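Long-range contacts in inosine-uridine preferring nucleoside hydrolase family protein (Bacillus anthracis, PDB 2C40), which is assigned to the inosine-uridine preferring nucleoside hydrolase family and, in this model, holds a calcium ion and alpha-D-ribofuranose in a shared pocket: residues 4-9 / 30-35; 16-21 / 50-55; 126-131 / 146-151. All coordinates share one frame; numbering follows the deposited sequence. Where two conformers were deposited one is given.

Contact 1. Residues 4-9 / 30-35; sequences VYFNHD and TGVSVI. With CA (calcium ion), chain C.
Tyr5 and Ser33 meet through their hydroxyls, Tyr5 OH lying 2.8 Å from Ser33 OG in a hydrogen bond that either group could donate. Tyr5 CG is anti to the backbone N (chi1 -175°). Beyond it, Tyr5 CD2 lies 3.8 Å from Gly31 CA. Gly31 O lies above one ring face, offset toward the rim. Ser33 OG is near the ring plane at the phenol edge. His108 also bonds to Tyr5 OH.

The backbones run parallel as neighbouring strands. Phe6 N donates to Gly31 O and Ser33 N to Phe6 O. His8 N then donates to Ser33 O and Ile35 N to His8 O. At the N-terminal end of the pairing, Thr30 N donates to Val4 O at 2.8 Å. Thr30 OG1 adds a weak bond to the same oxygen.

Tyr5, Asn7 and Ser33 lie on one face of the sheet; Phe6, Val32, His8 and Val34 lie on the other. The contact of Phe6 CD1 with Val32 CG1 is loose, at 4.3 Å. His8 CG sits between the backbone N and the carbonyl carbon (chi1 72°), and the imidazole beyond it meets Val34. His8 NE2 lies 3.7 Å from Val34 CG2. Both ring nitrogens have partners outside the pair of strands: ND1 bonds to Gly10 N and NE2 to Ser48 OG.

Asp9 follows the strand. Its CB packs on Ile35 CG2, and its carboxylate reaches the metal. Asp9 OD2 binds the calcium ion at 2.3 Å. A calcium-bound water lies 2.6 Å from Asp9 OD1 and may donate to it; Asp38 N also bonds to Asp9 OD1. Asp14, Thr125 and Asp247 also bind the ion. This is the first beta-alpha-beta unit of the nucleoside hydrolase fold, with the calcium site at the C-terminal end of its first strand.

Contact 2. Residues 16-21 / 50-55; sequences VSLFLL and KIIDRF
Phe19 reaches from helix 12-21 to Ile51 and Phe55 of helix 41-55. Phe19 CB rests on Ile51 CG2 at 3.8 Å. CG is anti to the backbone N (chi1 159°), and beyond it the ring turns one edge to Phe55. On that edge Phe19 CD1 comes 3.3 Å from Phe55 CD1. The next atom, Phe19 CE1, lies over the Phe55 face, 3.5 Å from Phe55 CG and offset toward the rim. Phe55 CB sits in the plane of the Phe19 ring, at its edge. The pair is a T-shaped stack, with centroids 4.7 Å apart and planes at 68°. Phe223 meets both rings from outside the two segments.

Leu18 supplies the second patch. Leu18 CD2 touches Ile51 CG2 at 4.0 Å and Ile52 CG1 at 4.2 Å. Ile51 therefore packs against both Leu18 and Phe19, and the contact is wholly apolar.

The short helix axes pass 9.7 Å apart and cross at -29°. Gln23 NE2 bonds to the carbonyl oxygens of both Phe19 and Phe55. Helix 12-21 also has side chains on Phe6 of strand 2-8, and others on helices 219-229 and 246-255. Helix 41-55 lies against Val34 of strand 27-34, so both pack on the sheet.

Contact 3. Residues 126-131 / 146-151; sequences GPLTDL and KRLVWM
The Trp150 indole receives Leu128 on one face and Gly126 O at its edge. Leu128 CD1 stands almost directly above the six-membered ring, 3.6 Å from its centroid and 4° off the normal, a CH-pi contact. Leu128 CG comes to 3.5 Å from Trp150 CE2, over the ring junction. Leu128 CD2 reaches the pyrrole side at Trp150 CD1, so the isobutyl group spans both rings. At the edge, Trp150 NE1 donates to Gly126 O at 2.9 Å. The oxygen lies in the indole plane, and the N-H...O angle is 150°. The bond and the leucine together probably hold the turn of the indole. Trp150 also touches Phe124 and Ser174.

These residues belong to the beta-alpha-beta unit of strand 120-124, helix 129-137 and strand 145-151. Leu128 is at the N-cap position of the helix, and Gly126 is in the loop that leads to it.

Further back along the strand, Leu148 CD1 meets two leucines. Leu128 CD2 and Leu131 CD2 each lie 3.9 Å from Leu148 CD1, Leu131 tip to tip with Leu148. Met151, next after Trp150, lines the alpha-D-ribofuranose pocket, and its O bonds to Asn173 ND2.

How the contacts relate
All three contacts are buried. Contacts 1 and 3 reach the same sheet, and their centres are about 9 Å apart. Contact 1 pairs two strands, so backbone hydrogen bonds dominate it. Contact 3 sets a loop and helix start against a strand, with one indole bond amid apolar packing. Both include ligand-pocket residues, and Asp9 CG of contact 1 lies 3.5 Å from Gly126 CA of contact 3. Contact 2 is purely apolar and farther from the chain centre. It joins two helices, and touches contact 1 where Phe6 CD1 meets Leu21 CD1 at 3.5 Å. Contacts 2 and 3 do not touch.

Contact 1. Residues 4-9 / 30-35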
loop_
_atom_site.group_PDB
_atom_site.type_symbol
_atom_site.label_atom_id
_atom_site.label_comp_id
_atom_site.label_asym_id
_atom_site.label_seq_id
_atom_site.Cartn_x
_atom_site.Cartn_y
_atom_site.Cartn_z
ATOM N N VAL A 4 -23.674 -19.808 -2.758
ATOM C CA VAL A 4 -23.263 -18.749 -1.860
ATOM C C VAL A 4 -23.437 -17.419 -2.570
ATOM O O VAL A 4 -23.035 -17.270 -3.721
ATOM C CB VAL A 4 -21.753 -18.884 -1.441
ATOM C CG1 VAL A 4 -21.333 -17.757 -0.545
ATOM C CG2 VAL A 4 -21.504 -20.204 -0.728
ATOM N N TYR A 5 -24.064 -16.481 -1.881
ATOM C CA TYR A 5 -24.102 -15.094 -2.292
ATOM C C TYR A 5 -23.212 -14.316 -1.344
ATOM O O TYR A 5 -23.406 -14.383 -0.146
ATOM C CB TYR A 5 -25.530 -14.547 -2.251
ATOM C CG TYR A 5 -25.624 -13.164 -2.776
ATOM C CD1 TYR A 5 -25.158 -12.073 -2.025
ATOM C CD2 TYR A 5 -26.189 -12.911 -4.030
ATOM C CE1 TYR A 5 -25.235 -10.750 -2.535
ATOM C CE2 TYR A 5 -26.269 -11.621 -4.528
ATOM C CZ TYR A 5 -25.790 -10.545 -3.767
ATOM O OH TYR A 5 -25.869 -9.265 -4.274
ATOM N N PHE A 6 -22.265 -13.556 -1.906
ATOM C CA PHE A 6 -21.195 -12.877 -1.167
ATOM C C PHE A 6 -21.340 -11.351 -1.232
ATOM O O PHE A 6 -21.211 -10.764 -2.317
ATOM C CB PHE A 6 -19.850 -13.301 -1.785
ATOM C CG PHE A 6 -18.636 -12.729 -1.133
ATOM C CD1 PHE A 6 -17.510 -12.490 -1.886
ATOM C CD2 PHE A 6 -18.589 -12.477 0.219
ATOM C CE1 PHE A 6 -16.371 -11.969 -1.317
ATOM C CE2 PHE A 6 -17.446 -11.952 0.805
ATOM C CZ PHE A 6 -16.332 -11.694 0.052
ATOM N N ASN A 7 -21.580 -10.729 -0.073
ATOM C CA ASN A 7 -21.596 -9.258 0.069
ATOM C C ASN A 7 -20.349 -8.839 0.863
ATOM O O ASN A 7 -20.119 -9.328 1.960
ATOM C CB ASN A 7 -22.915 -8.809 0.761
ATOM C CG ASN A 7 -23.101 -7.291 0.790
ATOM O OD1 ASN A 7 -23.678 -6.695 -0.139
ATOM N ND2 ASN A 7 -22.621 -6.655 1.860
ATOM N N HIS A 8 -19.513 -7.961 0.303
ATOM C CA HIS A 8 -18.252 -7.572 0.973
ATOM C C HIS A 8 -18.048 -6.087 0.913
ATOM O O HIS A 8 -18.669 -5.421 0.106
ATOM C CB HIS A 8 -17.031 -8.318 0.384
ATOM C CG HIS A 8 -16.597 -7.882 -1.002
ATOM N ND1 HIS A 8 -15.749 -6.816 -1.227
ATOM C CD2 HIS A 8 -16.816 -8.452 -2.219
ATOM C CE1 HIS A 8 -15.510 -6.723 -2.525
ATOM N NE2 HIS A 8 -16.148 -7.705 -3.148
ATOM N N ASP A 9 -17.168 -5.561 1.768
ATOM C CA ASP A 9 -16.880 -4.116 1.700
ATOM C C ASP A 9 -15.453 -3.748 1.315
ATOM O O ASP A 9 -14.946 -2.760 1.757
ATOM C CB ASP A 9 -17.321 -3.388 2.963
ATOM C CG ASP A 9 -16.530 -3.763 4.177
ATOM O OD1 ASP A 9 -16.615 -2.989 5.151
ATOM O OD2 ASP A 9 -15.847 -4.813 4.166
ATOM N N THR A 30 -23.203 -17.488 -6.506
ATOM C CA THR A 30 -24.346 -17.089 -7.320
ATOM C C THR A 30 -24.399 -15.588 -7.614
ATOM O O THR A 30 -25.021 -15.154 -8.566
ATOM C CB THR A 30 -25.662 -17.501 -6.649
ATOM O OG1 THR A 30 -25.720 -16.941 -5.342
ATOM C CG2 THR A 30 -25.743 -18.986 -6.539
ATOM N N GLY A 31 -23.738 -14.809 -6.783
ATOM C CA GLY A 31 -23.748 -13.389 -6.902
ATOM C C GLY A 31 -22.686 -12.808 -5.998
ATOM O O GLY A 31 -22.361 -13.378 -4.975
ATOM N N VAL A 32 -22.167 -11.653 -6.393
ATOM C CA VAL A 32 -21.226 -10.898 -5.575
ATOM C C VAL A 32 -21.751 -9.494 -5.567
ATOM O O VAL A 32 -22.282 -9.053 -6.567
ATOM C CB VAL A 32 -19.796 -10.970 -6.144
ATOM C CG1 VAL A 32 -18.837 -10.214 -5.277
ATOM C CG2 VAL A 32 -19.344 -12.410 -6.233
ATOM N N SER A 33 -21.672 -8.820 -4.428
ATOM C CA SER A 33 -21.958 -7.386 -4.356
ATOM C C SER A 33 -21.048 -6.628 -3.392
ATOM O O SER A 33 -20.453 -7.190 -2.456
ATOM C CB SER A 33 -23.433 -7.167 -4.027
ATOM O OG SER A 33 -23.798 -7.888 -2.890
ATOM N N VAL A 34 -20.879 -5.341 -3.680
ATOM C CA VAL A 34 -19.909 -4.535 -2.941
ATOM C C VAL A 34 -20.652 -3.428 -2.240
ATOM O O VAL A 34 -21.413 -2.715 -2.865
ATOM C CB VAL A 34 -18.822 -3.930 -3.862
ATOM C CG1 VAL A 34 -17.761 -3.143 -3.048
ATOM C CG2 VAL A 34 -18.187 -5.002 -4.728
ATOM N N ILE A 35 -20.383 -3.274 -0.948
ATOM C CA ILE A 35 -20.917 -2.134 -0.191
ATOM C C ILE A 35 -19.753 -1.186 0.160
ATOM O O ILE A 35 -18.686 -1.627 0.597
ATOM C CB ILE A 35 -21.790 -2.575 1.073
ATOM C CG1 ILE A 35 -22.529 -1.364 1.660
ATOM C CG2 ILE A 35 -20.933 -3.325 2.127
ATOM C CD1 ILE A 35 -23.384 -1.684 2.851
HETATM CA CA CA C . -14.652 -6.354 5.464
HETATM O O HOH W 1 -15.482 -4.531 6.910
#

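Contact 2. Residues 16-21 / 50-55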
loop_
_atom_site.group_PDB
_atom_site.type_symbol
_atom_site.label_atom_id
_atom_site.label_comp_id
_atom_site.label_asym_id
_atom_site.label_seq_id
_atom_site.Cartn_x
_atom_site.Cartn_y
_atom_site.Cartn_z
ATOM N N VAL A 16 -9.288 -10.603 -0.878
ATOM C CA VAL A 16 -8.602 -11.882 -0.764
ATOM C C VAL A 16 -9.617 -13.030 -0.609
ATOM O O VAL A 16 -9.405 -14.142 -1.108
ATOM C CB VAL A 16 -7.586 -11.855 0.382
ATOM C CG1 VAL A 16 -7.174 -13.252 0.732
ATOM C CG2 VAL A 16 -6.378 -10.979 -0.017
ATOM N N SER A 17 -10.718 -12.744 0.090
ATOM C CA SER A 17 -11.751 -13.738 0.346
ATOM C C SER A 17 -12.423 -14.087 -0.969
ATOM O O SER A 17 -12.635 -15.246 -1.253
ATOM C CB SER A 17 -12.816 -13.200 1.324
ATOM O OG SER A 17 -12.384 -13.112 2.677
ATOM N N LEU A 18 -12.759 -13.078 -1.776
ATOM C CA LEU A 18 -13.297 -13.319 -3.094
ATOM C C LEU A 18 -12.403 -14.244 -3.908
ATOM O O LEU A 18 -12.852 -15.261 -4.453
ATOM C CB LEU A 18 -13.493 -12.000 -3.836
ATOM C CG LEU A 18 -14.015 -12.119 -5.262
ATOM C CD1 LEU A 18 -15.397 -12.690 -5.282
ATOM C CD2 LEU A 18 -13.983 -10.763 -5.937
ATOM N N PHE A 19 -11.119 -13.911 -3.969
ATOM C CA PHE A 19 -10.156 -14.732 -4.701
ATOM C C PHE A 19 -10.134 -16.173 -4.189
ATOM O O PHE A 19 -10.131 -17.104 -4.987
ATOM C CB PHE A 19 -8.774 -14.077 -4.711
ATOM C CG PHE A 19 -7.674 -15.010 -4.986
ATOM C CD1 PHE A 19 -7.444 -15.463 -6.265
ATOM C CD2 PHE A 19 -6.833 -15.454 -3.945
ATOM C CE1 PHE A 19 -6.376 -16.338 -6.525
ATOM C CE2 PHE A 19 -5.793 -16.316 -4.201
ATOM C CZ PHE A 19 -5.570 -16.772 -5.494
ATOM N N LEU A 20 -10.163 -16.376 -2.875
ATOM C CA LEU A 20 -10.134 -17.747 -2.353
ATOM C C LEU A 20 -11.474 -18.486 -2.533
ATOM O O LEU A 20 -11.461 -19.662 -2.834
ATOM C CB LEU A 20 -9.745 -17.743 -0.894
ATOM C CG LEU A 20 -8.368 -17.173 -0.551
ATOM C CD1 LEU A 20 -8.308 -16.936 0.894
ATOM C CD2 LEU A 20 -7.271 -18.103 -0.970
ATOM N N LEU A 21 -12.622 -17.818 -2.367
ATOM C CA LEU A 21 -13.925 -18.469 -2.589
ATOM C C LEU A 21 -13.952 -19.116 -3.973
ATOM O O LEU A 21 -14.509 -20.210 -4.199
ATOM C CB LEU A 21 -15.102 -17.455 -2.496
ATOM C CG LEU A 21 -15.418 -16.912 -1.092
ATOM C CD1 LEU A 21 -16.055 -15.562 -1.175
ATOM C CD2 LEU A 21 -16.286 -17.914 -0.248
ATOM N N LYS A 50 -12.025 -7.694 -11.775
ATOM C CA LYS A 50 -10.719 -8.170 -12.284
ATOM C C LYS A 50 -10.287 -9.486 -11.597
ATOM O O LYS A 50 -9.600 -10.325 -12.174
ATOM C CB LYS A 50 -9.629 -7.109 -12.065
ATOM C CG LYS A 50 -9.886 -5.747 -12.733
ATOM C CD LYS A 50 -8.723 -4.813 -12.558
ATOM C CE LYS A 50 -9.108 -3.411 -12.942
ATOM N NZ LYS A 50 -7.995 -2.481 -12.675
ATOM N N ILE A 51 -10.692 -9.657 -10.353
ATOM C CA ILE A 51 -10.355 -10.890 -9.624
ATOM C C ILE A 51 -11.145 -12.055 -10.213
ATOM O O ILE A 51 -10.606 -13.141 -10.405
ATOM C CB ILE A 51 -10.579 -10.744 -8.112
ATOM C CG1 ILE A 51 -9.515 -9.825 -7.542
ATOM C CG2 ILE A 51 -10.495 -12.113 -7.413
ATOM C CD1 ILE A 51 -9.772 -9.310 -6.104
ATOM N N ILE A 52 -12.414 -11.801 -10.516
ATOM C CA ILE A 52 -13.282 -12.809 -11.106
ATOM C C ILE A 52 -12.759 -13.123 -12.512
ATOM O O ILE A 52 -12.613 -14.284 -12.856
ATOM C CB ILE A 52 -14.734 -12.339 -11.133
ATOM C CG1 ILE A 52 -15.266 -12.167 -9.718
ATOM C CG2 ILE A 52 -15.631 -13.340 -11.870
ATOM C CD1 ILE A 52 -16.556 -11.341 -9.678
ATOM N N ASP A 53 -12.417 -12.096 -13.297
ATOM C CA ASP A 53 -11.812 -12.330 -14.602
ATOM C C ASP A 53 -10.576 -13.226 -14.546
ATOM O O ASP A 53 -10.491 -14.225 -15.261
ATOM C CB ASP A 53 -11.355 -11.020 -15.268
ATOM C CG ASP A 53 -12.494 -10.205 -15.823
ATOM O OD1 ASP A 53 -13.654 -10.540 -15.588
ATOM O OD2 ASP A 53 -12.223 -9.188 -16.483
ATOM N N ARG A 54 -9.606 -12.849 -13.726
ATOM C CA ARG A 54 -8.323 -13.543 -13.728
ATOM C C ARG A 54 -8.410 -14.916 -13.059
ATOM O O ARG A 54 -7.837 -15.894 -13.562
ATOM C CB ARG A 54 -7.253 -12.711 -13.047
ATOM C CG ARG A 54 -5.871 -13.352 -13.068
ATOM C CD ARG A 54 -4.892 -12.605 -13.964
ATOM N NE ARG A 54 -3.692 -13.403 -14.234
ATOM C CZ ARG A 54 -2.508 -12.907 -14.610
ATOM N NH1 ARG A 54 -2.335 -11.587 -14.734
ATOM N NH2 ARG A 54 -1.482 -13.736 -14.834
ATOM N N PHE A 55 -9.143 -14.991 -11.953
ATOM C CA PHE A 55 -9.085 -16.146 -11.079
ATOM C C PHE A 55 -10.410 -16.883 -10.917
ATOM O O PHE A 55 -10.472 -17.878 -10.201
ATOM C CB PHE A 55 -8.583 -15.698 -9.703
ATOM C CG PHE A 55 -7.211 -15.102 -9.708
ATOM C CD1 PHE A 55 -6.984 -13.842 -9.137
ATOM C CD2 PHE A 55 -6.119 -15.800 -10.228
ATOM C CE1 PHE A 55 -5.723 -13.293 -9.120
ATOM C CE2 PHE A 55 -4.843 -15.240 -10.197
ATOM C CZ PHE A 55 -4.656 -13.985 -9.644
#

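Contact 3. Residues 126-131 / 146-151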
loop_
_atom_site.group_PDB
_atom_site.type_symbol
_atom_site.label_atom_id
_atom_site.label_comp_id
_atom_site.label_asym_id
_atom_site.label_seq_id
_atom_site.Cartn_x
_atom_site.Cartn_y
_atom_site.Cartn_z
ATOM N N GLY A 126 -18.677 -7.348 5.173
ATOM C CA GLY A 126 -18.835 -5.979 5.606
ATOM C C GLY A 126 -20.098 -5.850 6.481
ATOM O O GLY A 126 -20.630 -6.847 6.969
ATOM N N PRO A 127 -20.589 -4.608 6.690
ATOM C CA PRO A 127 -21.855 -4.315 7.365
ATOM C C PRO A 127 -23.064 -5.047 6.769
ATOM O O PRO A 127 -22.976 -5.524 5.637
ATOM C CB PRO A 127 -21.995 -2.821 7.103
ATOM C CG PRO A 127 -20.603 -2.324 7.030
ATOM C CD PRO A 127 -19.926 -3.379 6.250
ATOM N N LEU A 128 -24.193 -5.060 7.481
ATOM C CA LEU A 128 -25.353 -5.841 7.072
ATOM C C LEU A 128 -26.413 -5.072 6.307
ATOM O O LEU A 128 -27.444 -5.623 6.014
ATOM C CB LEU A 128 -25.996 -6.489 8.294
ATOM C CG LEU A 128 -25.264 -7.716 8.844
ATOM C CD1 LEU A 128 -25.879 -8.035 10.201
ATOM C CD2 LEU A 128 -25.380 -8.895 7.880
ATOM N N THR A 129 -26.164 -3.828 5.931
ATOM C CA THR A 129 -27.271 -2.976 5.471
ATOM C C THR A 129 -27.905 -3.369 4.128
ATOM O O THR A 129 -29.126 -3.228 3.986
ATOM C CB THR A 129 -27.051 -1.440 5.678
ATOM O OG1 THR A 129 -27.451 -0.648 4.530
ATOM C CG2 THR A 129 -25.732 -1.102 6.188
ATOM N N ASP A 130 -27.137 -3.964 3.200
ATOM C CA ASP A 130 -27.783 -4.486 1.958
ATOM C C ASP A 130 -28.784 -5.623 2.272
ATOM O O ASP A 130 -29.824 -5.773 1.590
ATOM C CB ASP A 130 -26.763 -4.997 0.916
ATOM C CG ASP A 130 -25.972 -3.877 0.219
ATOM O OD1 ASP A 130 -26.483 -2.753 0.033
ATOM O OD2 ASP A 130 -24.808 -4.156 -0.175
ATOM N N LEU A 131 -28.467 -6.443 3.275
ATOM C CA LEU A 131 -29.392 -7.484 3.717
ATOM C C LEU A 131 -30.602 -6.966 4.522
ATOM O O LEU A 131 -31.721 -7.441 4.355
ATOM C CB LEU A 131 -28.644 -8.579 4.492
ATOM C CG LEU A 131 -29.455 -9.738 5.101
ATOM C CD1 LEU A 131 -30.183 -10.570 4.058
ATOM C CD2 LEU A 131 -28.569 -10.630 5.949
ATOM N N LYS A 146 -30.376 -20.274 3.495
ATOM C CA LYS A 146 -29.928 -21.455 4.229
ATOM C C LYS A 146 -29.400 -20.994 5.559
ATOM O O LYS A 146 -29.796 -21.458 6.608
ATOM C CB LYS A 146 -28.804 -22.162 3.459
ATOM C CG LYS A 146 -28.368 -23.506 4.099
ATOM C CD LYS A 146 -28.448 -24.621 3.108
ATOM N N ARG A 147 -28.508 -20.023 5.510
ATOM C CA ARG A 147 -28.040 -19.361 6.712
ATOM C C ARG A 147 -27.231 -18.137 6.295
ATOM O O ARG A 147 -26.881 -17.966 5.113
ATOM C CB ARG A 147 -27.187 -20.326 7.568
ATOM C CG ARG A 147 -25.940 -20.755 6.847
ATOM C CD ARG A 147 -25.181 -21.886 7.495
ATOM N NE ARG A 147 -25.205 -23.128 6.717
ATOM C CZ ARG A 147 -24.430 -23.455 5.659
ATOM N NH1 ARG A 147 -23.519 -22.619 5.130
ATOM N NH2 ARG A 147 -24.581 -24.680 5.123
ATOM N N LEU A 148 -26.975 -17.295 7.288
ATOM C CA LEU A 148 -26.082 -16.135 7.158
ATOM C C LEU A 148 -24.795 -16.482 7.910
ATOM O O LEU A 148 -24.848 -16.833 9.056
ATOM C CB LEU A 148 -26.751 -14.903 7.820
ATOM C CG LEU A 148 -26.393 -13.448 7.499
ATOM C CD1 LEU A 148 -26.633 -12.491 8.710
ATOM C CD2 LEU A 148 -25.085 -13.224 6.905
ATOM N N VAL A 149 -23.661 -16.338 7.245
ATOM C CA VAL A 149 -22.369 -16.294 7.898
ATOM C C VAL A 149 -21.854 -14.878 7.792
ATOM O O VAL A 149 -21.714 -14.341 6.726
ATOM C CB VAL A 149 -21.365 -17.311 7.304
ATOM C CG1 VAL A 149 -20.088 -17.393 8.167
ATOM C CG2 VAL A 149 -22.041 -18.698 7.226
ATOM N N TRP A 150 -21.593 -14.278 8.942
ATOM C CA TRP A 150 -21.235 -12.882 9.038
ATOM C C TRP A 150 -20.024 -12.671 9.943
ATOM O O TRP A 150 -19.932 -13.207 11.056
ATOM C CB TRP A 150 -22.444 -12.074 9.544
ATOM C CG TRP A 150 -22.243 -10.577 9.635
ATOM C CD1 TRP A 150 -21.730 -9.730 8.664
ATOM C CD2 TRP A 150 -22.537 -9.765 10.761
ATOM N NE1 TRP A 150 -21.689 -8.454 9.135
ATOM C CE2 TRP A 150 -22.184 -8.434 10.417
ATOM C CE3 TRP A 150 -23.066 -10.029 12.034
ATOM C CZ2 TRP A 150 -22.345 -7.361 11.297
ATOM C CZ3 TRP A 150 -23.220 -8.965 12.923
ATOM C CH2 TRP A 150 -22.838 -7.642 12.549
ATOM N N MET A 151 -19.112 -11.847 9.430
ATOM C CA MET A 151 -18.073 -11.238 10.207
ATOM C C MET A 151 -18.635 -10.003 10.894
ATOM O O MET A 151 -18.882 -8.955 10.287
ATOM C CB MET A 151 -16.876 -10.862 9.319
ATOM C CG MET A 151 -15.555 -10.602 10.147
ATOM S SD MET A 151 -15.476 -9.058 11.114
ATOM C CE MET A 151 -15.043 -9.676 12.708
#